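Local coordinates for sugar phosphate isomerase/epimerase (Parabacteroides distasonis, PDB 3L23), which binds a magnesium ion in a xylose isomerase-like TIM barrel and is probably a sugar phosphate isomerase or epimerase, at residues Tyr164-Met169 with Phe213-Tyr218; Val240-Asp245 with Phe273-Gln278. One frame throughout, in Å; residues are numbered along the deposited sequence.

How the contacts relate
Contacts 1 and 2 follow one another along the chain and are neighbours in the same parallel barrel sheet, their centres about 10 Å apart. Strand 211-216 of contact 1 lies next to strand 238-243 of contact 2, and Met215 O and His242 N, 2.9 Å apart, probably form a hydrogen bond between them. Both contacts end on the same magnesium ion. Contact 1 brings His165 and Asp216, contact 2 brings His242 and Glu275, and two waters complete six ligands. The ligand atoms crowd together: Asp216 OD2 is 2.9 Å from Glu275 OE1, and the like charges are probably offset by the metal. His165 NE2 is 3.2 Å from His242 ND1.

Contact 1: residues Tyr164-Met169 with Phe213-Tyr218; sequences YHNHNM and FEMDVY. With MG (magnesium ion), chain B.
The His165 ring has Asp216 OD2 at its edge, near the ring plane, and His167 CE1 and a metal-bound water also in plane at its edge. His165 CE1 in turn lies 3.5 Å above one face of the His167 ring, toward the rim. The segments carry neighbouring parallel strands of a TIM barrel, 162-165 and 211-216, and the residues that follow them, and they deliver two ligands to the magnesium ion. His165 NE2 binds it at 2.2 Å and Asp216 OD2 at 2.0 Å. These side chains lie side by side and point the same way, each with CG anti to the backbone N, but ring and carboxylate planes are 78° apart. Asp216 OD1 caps the following helix at Trp219 N, which helps fix the carboxylate. His165 ND1 is held by Pro128 O. Glu214 OE1 comes within 3.5 Å of His165 CB, and its hydrogen-bond partner is His79. On the sheet face of Tyr164 and Phe213, Tyr164 CB packs 3.9 Å from Phe213 CD2. Glu214 N donates to Tyr164 O at 2.8 Å. Past this pair the Asn166 side chain replaces a backbone acceptor. Its ND2 donates to His167 O, which holds the amide, and its OD1 accepts Asp216 N at 3.0 Å, 28° from the carbonyl plane.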
loop_
_atom_site.group_PDB
_atom_site.type_symbol
_atom_site.label_atom_id
_atom_site.label_comp_id
_atom_site.label_asym_id
_atom_site.label_seq_id
_atom_site.Cartn_x
_atom_site.Cartn_y
_atom_site.Cartn_z
ATOM N N TYR A 164 -6.102 1.728 -3.125
ATOM C CA TYR A 164 -6.057 0.270 -2.978
ATOM C C TYR A 164 -4.697 -0.295 -3.383
ATOM O O TYR A 164 -4.238 -0.055 -4.512
ATOM C CB TYR A 164 -7.163 -0.414 -3.818
ATOM C CG TYR A 164 -7.227 -1.910 -3.527
ATOM C CD1 TYR A 164 -7.842 -2.393 -2.389
ATOM C CD2 TYR A 164 -6.545 -2.821 -4.348
ATOM C CE1 TYR A 164 -7.831 -3.758 -2.106
ATOM C CE2 TYR A 164 -6.542 -4.161 -4.069
ATOM C CZ TYR A 164 -7.183 -4.610 -2.940
ATOM O OH TYR A 164 -7.205 -5.946 -2.639
ATOM N N HIS A 165 -4.095 -1.075 -2.471
ATOM C CA HIS A 165 -2.806 -1.769 -2.689
ATOM C C HIS A 165 -3.046 -3.264 -2.837
ATOM O O HIS A 165 -3.718 -3.919 -2.024
ATOM C CB HIS A 165 -1.819 -1.451 -1.534
ATOM C CG HIS A 165 -0.674 -2.419 -1.386
ATOM N ND1 HIS A 165 -0.846 -3.691 -0.875
ATOM C CD2 HIS A 165 0.661 -2.290 -1.616
ATOM C CE1 HIS A 165 0.324 -4.310 -0.818
ATOM N NE2 HIS A 165 1.256 -3.480 -1.261
ATOM N N ASN A 166 -2.433 -3.849 -3.870
ATOM C CA ASN A 166 -2.610 -5.237 -4.195
ATOM C C ASN A 166 -1.457 -6.117 -3.736
ATOM O O ASN A 166 -0.328 -5.641 -3.579
ATOM C CB ASN A 166 -2.681 -5.424 -5.704
ATOM C CG ASN A 166 -1.376 -4.998 -6.402
ATOM O OD1 ASN A 166 -1.061 -3.788 -6.528
ATOM N ND2 ASN A 166 -0.610 -5.999 -6.886
ATOM N N HIS A 167 -1.780 -7.390 -3.507
ATOM C CA HIS A 167 -0.779 -8.464 -3.524
ATOM C C HIS A 167 -1.014 -9.268 -4.814
ATOM O O HIS A 167 -1.227 -8.661 -5.865
ATOM C CB HIS A 167 -0.788 -9.318 -2.261
ATOM C CG HIS A 167 -0.466 -8.551 -1.008
ATOM N ND1 HIS A 167 -1.388 -7.756 -0.370
ATOM C CD2 HIS A 167 0.664 -8.483 -0.262
ATOM C CE1 HIS A 167 -0.847 -7.219 0.711
ATOM N NE2 HIS A 167 0.401 -7.643 0.807
ATOM N N ASN A 168 -0.968 -10.589 -4.779
ATOM C CA ASN A 168 -1.189 -11.366 -6.001
ATOM C C ASN A 168 -2.515 -12.072 -6.062
ATOM O O ASN A 168 -2.883 -12.560 -7.129
ATOM C CB ASN A 168 -0.028 -12.365 -6.255
ATOM C CG ASN A 168 0.202 -13.345 -5.128
ATOM O OD1 ASN A 168 -0.299 -13.192 -3.997
ATOM N ND2 ASN A 168 1.048 -14.353 -5.418
HETATM N N MSE A 169 -3.247 -12.112 -4.952
HETATM C CA MSE A 169 -4.557 -12.760 -4.959
HETATM C C MSE A 169 -5.521 -12.079 -5.917
HETATM O O MSE A 169 -6.477 -12.701 -6.382
HETATM C CB MSE A 169 -5.221 -12.785 -3.563
HETATM C CG MSE A 169 -4.486 -13.524 -2.445
HETATM SE SE MSE A 169 -3.118 -12.295 -1.633
HETATM C CE MSE A 169 -4.089 -10.676 -1.750
ATOM N N PHE A 213 -5.309 3.350 -7.376
ATOM C CA PHE A 213 -4.536 2.180 -7.059
ATOM C C PHE A 213 -3.063 2.487 -6.760
ATOM O O PHE A 213 -2.426 3.338 -7.423
ATOM C CB PHE A 213 -4.668 1.148 -8.213
ATOM C CG PHE A 213 -6.071 0.595 -8.344
ATOM C CD1 PHE A 213 -7.041 1.263 -9.002
ATOM C CD2 PHE A 213 -6.426 -0.574 -7.687
ATOM C CE1 PHE A 213 -8.351 0.796 -9.038
ATOM C CE2 PHE A 213 -7.741 -1.063 -7.716
ATOM C CZ PHE A 213 -8.691 -0.388 -8.384
ATOM N N GLU A 214 -2.547 1.820 -5.725
ATOM C CA GLU A 214 -1.119 1.829 -5.426
ATOM C C GLU A 214 -0.662 0.465 -5.884
ATOM O O GLU A 214 -0.871 -0.507 -5.161
ATOM C CB GLU A 214 -0.851 2.011 -3.928
ATOM C CG GLU A 214 0.615 1.944 -3.515
ATOM C CD GLU A 214 0.806 2.110 -2.060
ATOM O OE1 GLU A 214 0.263 1.301 -1.293
ATOM O OE2 GLU A 214 1.489 3.062 -1.645
HETATM N N MSE A 215 -0.004 0.391 -7.044
HETATM C CA MSE A 215 0.362 -0.912 -7.601
HETATM C C MSE A 215 1.673 -1.380 -6.966
HETATM O O MSE A 215 2.687 -0.669 -6.996
HETATM C CB MSE A 215 0.518 -0.859 -9.118
HETATM C CG MSE A 215 1.148 -2.126 -9.698
HETATM SE SE MSE A 215 0.793 -2.348 -11.563
HETATM C CE MSE A 215 -0.892 -3.190 -11.419
ATOM N N ASP A 216 1.651 -2.566 -6.379
ATOM C CA ASP A 216 2.878 -3.180 -5.858
ATOM C C ASP A 216 3.470 -3.968 -7.004
ATOM O O ASP A 216 2.919 -4.995 -7.430
ATOM C CB ASP A 216 2.591 -4.037 -4.648
ATOM C CG ASP A 216 3.837 -4.601 -4.006
ATOM O OD1 ASP A 216 4.614 -5.237 -4.722
ATOM O OD2 ASP A 216 3.973 -4.474 -2.771
ATOM N N VAL A 217 4.613 -3.492 -7.483
ATOM C CA VAL A 217 5.157 -4.081 -8.713
ATOM C C VAL A 217 5.579 -5.537 -8.520
ATOM O O VAL A 217 5.494 -6.322 -9.471
ATOM C CB VAL A 217 6.299 -3.215 -9.332
ATOM C CG1 VAL A 217 5.762 -1.851 -9.694
ATOM C CG2 VAL A 217 7.527 -3.088 -8.406
ATOM N N TYR A 218 6.128 -5.887 -7.342
ATOM C CA TYR A 218 6.573 -7.245 -7.080
ATOM C C TYR A 218 5.372 -8.204 -7.036
ATOM O O TYR A 218 5.384 -9.293 -7.656
ATOM C CB TYR A 218 7.308 -7.338 -5.745
ATOM C CG TYR A 218 7.610 -8.743 -5.268
ATOM C CD1 TYR A 218 8.675 -9.500 -5.777
ATOM C CD2 TYR A 218 6.816 -9.377 -4.278
ATOM C CE1 TYR A 218 8.958 -10.754 -5.292
ATOM C CE2 TYR A 218 7.093 -10.588 -3.824
ATOM C CZ TYR A 218 8.162 -11.319 -4.325
ATOM O OH TYR A 218 8.465 -12.563 -3.884
HETATM MG MG MG B . 3.461 -3.767 -0.987
HETATM O O HOH W 1 3.056 -5.779 -0.421
HETATM O O HOH W 2 2.756 -3.491 1.254
#

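Contact 2: residues Val240-Asp245 with Phe273-Gln278. With MG (magnesium ion), chain B.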
loop_
_atom_site.group_PDB
_atom_site.type_symbol
_atom_site.label_atom_id
_atom_site.label_comp_id
_atom_site.label_asym_id
_atom_site.label_seq_id
_atom_site.Cartn_x
_atom_site.Cartn_y
_atom_site.Cartn_z
ATOM N N VAL A 240 0.280 5.570 -7.449
ATOM C CA VAL A 240 1.385 5.395 -6.500
ATOM C C VAL A 240 1.957 4.013 -6.735
ATOM O O VAL A 240 1.229 3.144 -7.145
ATOM C CB VAL A 240 0.882 5.508 -5.027
ATOM C CG1 VAL A 240 2.048 5.457 -4.038
ATOM C CG2 VAL A 240 0.038 6.807 -4.818
ATOM N N LEU A 241 3.264 3.795 -6.512
ATOM C CA LEU A 241 3.811 2.446 -6.587
ATOM C C LEU A 241 4.460 1.957 -5.288
ATOM O O LEU A 241 4.956 2.736 -4.499
ATOM C CB LEU A 241 4.915 2.319 -7.667
ATOM C CG LEU A 241 4.585 2.660 -9.125
ATOM C CD1 LEU A 241 5.788 2.434 -10.010
ATOM C CD2 LEU A 241 3.399 1.790 -9.564
ATOM N N HIS A 242 4.419 0.647 -5.072
ATOM C CA HIS A 242 5.385 -0.002 -4.205
ATOM C C HIS A 242 6.478 -0.584 -5.072
ATOM O O HIS A 242 6.197 -1.307 -6.040
ATOM C CB HIS A 242 4.763 -1.119 -3.374
ATOM C CG HIS A 242 4.168 -0.643 -2.090
ATOM N ND1 HIS A 242 3.776 -1.524 -1.094
ATOM C CD2 HIS A 242 3.873 0.600 -1.650
ATOM C CE1 HIS A 242 3.312 -0.811 -0.077
ATOM N NE2 HIS A 242 3.357 0.471 -0.390
ATOM N N ILE A 243 7.721 -0.217 -4.744
ATOM C CA ILE A 243 8.922 -0.725 -5.401
ATOM C C ILE A 243 9.511 -1.770 -4.459
ATOM O O ILE A 243 9.897 -1.481 -3.314
ATOM C CB ILE A 243 9.936 0.422 -5.692
ATOM C CG1 ILE A 243 9.358 1.520 -6.609
ATOM C CG2 ILE A 243 11.271 -0.078 -6.288
ATOM C CD1 ILE A 243 8.874 1.080 -7.982
ATOM N N LYS A 244 9.522 -3.015 -4.940
ATOM C CA LYS A 244 9.798 -4.183 -4.128
ATOM C C LYS A 244 10.400 -5.261 -5.005
ATOM O O LYS A 244 10.052 -5.324 -6.195
ATOM C CB LYS A 244 8.490 -4.714 -3.537
ATOM C CG LYS A 244 8.661 -5.790 -2.548
ATOM C CD LYS A 244 7.369 -6.313 -1.943
ATOM C CE LYS A 244 7.684 -7.409 -0.950
ATOM N NZ LYS A 244 8.489 -8.570 -1.512
ATOM N N ASP A 245 11.249 -6.112 -4.423
ATOM C CA ASP A 245 11.865 -7.269 -5.097
ATOM C C ASP A 245 11.605 -8.457 -4.148
ATOM O O ASP A 245 10.859 -8.310 -3.170
ATOM C CB ASP A 245 13.373 -6.992 -5.332
ATOM C CG ASP A 245 13.982 -7.798 -6.477
ATOM O OD1 ASP A 245 13.546 -8.946 -6.773
ATOM O OD2 ASP A 245 14.994 -7.303 -7.055
ATOM N N PHE A 273 7.000 4.087 -2.781
ATOM C CA PHE A 273 7.552 3.594 -1.511
ATOM C C PHE A 273 8.300 2.279 -1.677
ATOM O O PHE A 273 7.816 1.323 -2.303
ATOM C CB PHE A 273 6.451 3.430 -0.483
ATOM C CG PHE A 273 5.701 4.693 -0.253
ATOM C CD1 PHE A 273 6.256 5.687 0.521
ATOM C CD2 PHE A 273 4.540 4.967 -0.954
ATOM C CE1 PHE A 273 5.607 6.906 0.681
ATOM C CE2 PHE A 273 3.867 6.152 -0.789
ATOM C CZ PHE A 273 4.418 7.156 0.017
ATOM N N VAL A 274 9.500 2.258 -1.112
ATOM C CA VAL A 274 10.278 1.030 -0.969
ATOM C C VAL A 274 9.637 0.087 0.014
ATOM O O VAL A 274 9.206 0.486 1.103
ATOM C CB VAL A 274 11.756 1.347 -0.485
ATOM C CG1 VAL A 274 12.460 0.080 0.025
ATOM C CG2 VAL A 274 12.509 2.066 -1.599
ATOM N N GLU A 275 9.600 -1.193 -0.349
ATOM C CA GLU A 275 9.144 -2.221 0.552
ATOM C C GLU A 275 10.100 -3.396 0.570
ATOM O O GLU A 275 10.659 -3.771 -0.477
ATOM C CB GLU A 275 7.755 -2.686 0.147
ATOM C CG GLU A 275 7.253 -3.744 1.097
ATOM C CD GLU A 275 5.805 -4.077 0.895
ATOM O OE1 GLU A 275 5.284 -3.908 -0.203
ATOM O OE2 GLU A 275 5.179 -4.545 1.859
ATOM N N LEU A 276 10.313 -3.962 1.762
ATOM C CA LEU A 276 11.193 -5.114 1.944
ATOM C C LEU A 276 10.529 -6.088 2.906
ATOM O O LEU A 276 10.198 -5.704 4.022
ATOM C CB LEU A 276 12.552 -4.644 2.496
ATOM C CG LEU A 276 13.608 -5.692 2.722
ATOM C CD1 LEU A 276 14.058 -6.223 1.364
ATOM C CD2 LEU A 276 14.755 -5.163 3.600
ATOM N N GLU A 277 10.302 -7.327 2.498
ATOM C CA GLU A 277 9.732 -8.293 3.435
ATOM C C GLU A 277 10.859 -8.908 4.267
ATOM O O GLU A 277 12.012 -8.479 4.161
ATOM C CB GLU A 277 8.739 -9.284 2.751
ATOM C CG GLU A 277 9.209 -10.304 1.784
ATOM C CD GLU A 277 7.973 -10.949 1.117
ATOM O OE1 GLU A 277 7.183 -11.614 1.827
ATOM O OE2 GLU A 277 7.759 -10.722 -0.087
ATOM N N GLN A 278 10.530 -9.833 5.163
ATOM C CA GLN A 278 11.500 -10.429 6.045
ATOM C C GLN A 278 12.718 -10.940 5.294
ATOM O O GLN A 278 12.599 -11.681 4.325
ATOM C CB GLN A 278 10.841 -11.584 6.786
ATOM C CG GLN A 278 11.776 -12.421 7.582
ATOM C CD GLN A 278 12.466 -11.665 8.671
ATOM O OE1 GLN A 278 11.818 -10.954 9.445
ATOM N NE2 GLN A 278 13.797 -11.848 8.784
HETATM MG MG MG B . 3.461 -3.767 -0.987
HETATM O O HOH W 3 11.046 -7.925 -0.297
HETATM O O HOH W 4 12.089 -5.735 -1.653
HETATM O O HOH W 2 2.756 -3.491 1.254
HETATM O O HOH W 1 3.056 -5.779 -0.421
#
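Lys244 NZ is gripped by three oxygens. In the conformer of Glu277 given here, one of two, it forms a salt bridge with Glu277 OE2 at 2.7 Å, meeting that oxygen on its anti side and 24° out of the carboxylate plane. It also donates to Asp245 O at 2.9 Å and to a water that accepts from Glu277 N as well. The lysine chain runs straight from the backbone and bends only at its last torsion (chi4 -56°), which turns NZ toward these partners. Its CD passes 3.6 Å from Glu275 OE1, and Tyr218 makes a cation-pi contact with it. An alanine here would probably leave Glu277 OE2, in that conformer, without its positive mate and open a gap beside the Glu275 side chain. The segments belong to a beta-alpha-beta unit of the TIM barrel, in which helix 257-267 joins parallel strands 238-243 and 272-274. Three backbone bonds tie them: Phe273 N to Leu241 O, Ile243 N to Phe273 O and Glu275 N to Ile243 O. His242 ND1 binds the magnesium ion at 2.3 Å and Glu275 OE1 binds it at 2.0 Å. The histidine ring and the carboxylate are turned 86° against each other. His242 NE2, the ring nitrogen not on the metal, is hydrogen-bonded to Glu47 OE1, which helps fix the ring's rotation. Glu275 OE2 accepts from a metal-bound water at 2.7 Å. Deeper in the barrel, Val240 CG1 sits 3.8 Å from Phe273 CE2, at the edge of the phenyl ring.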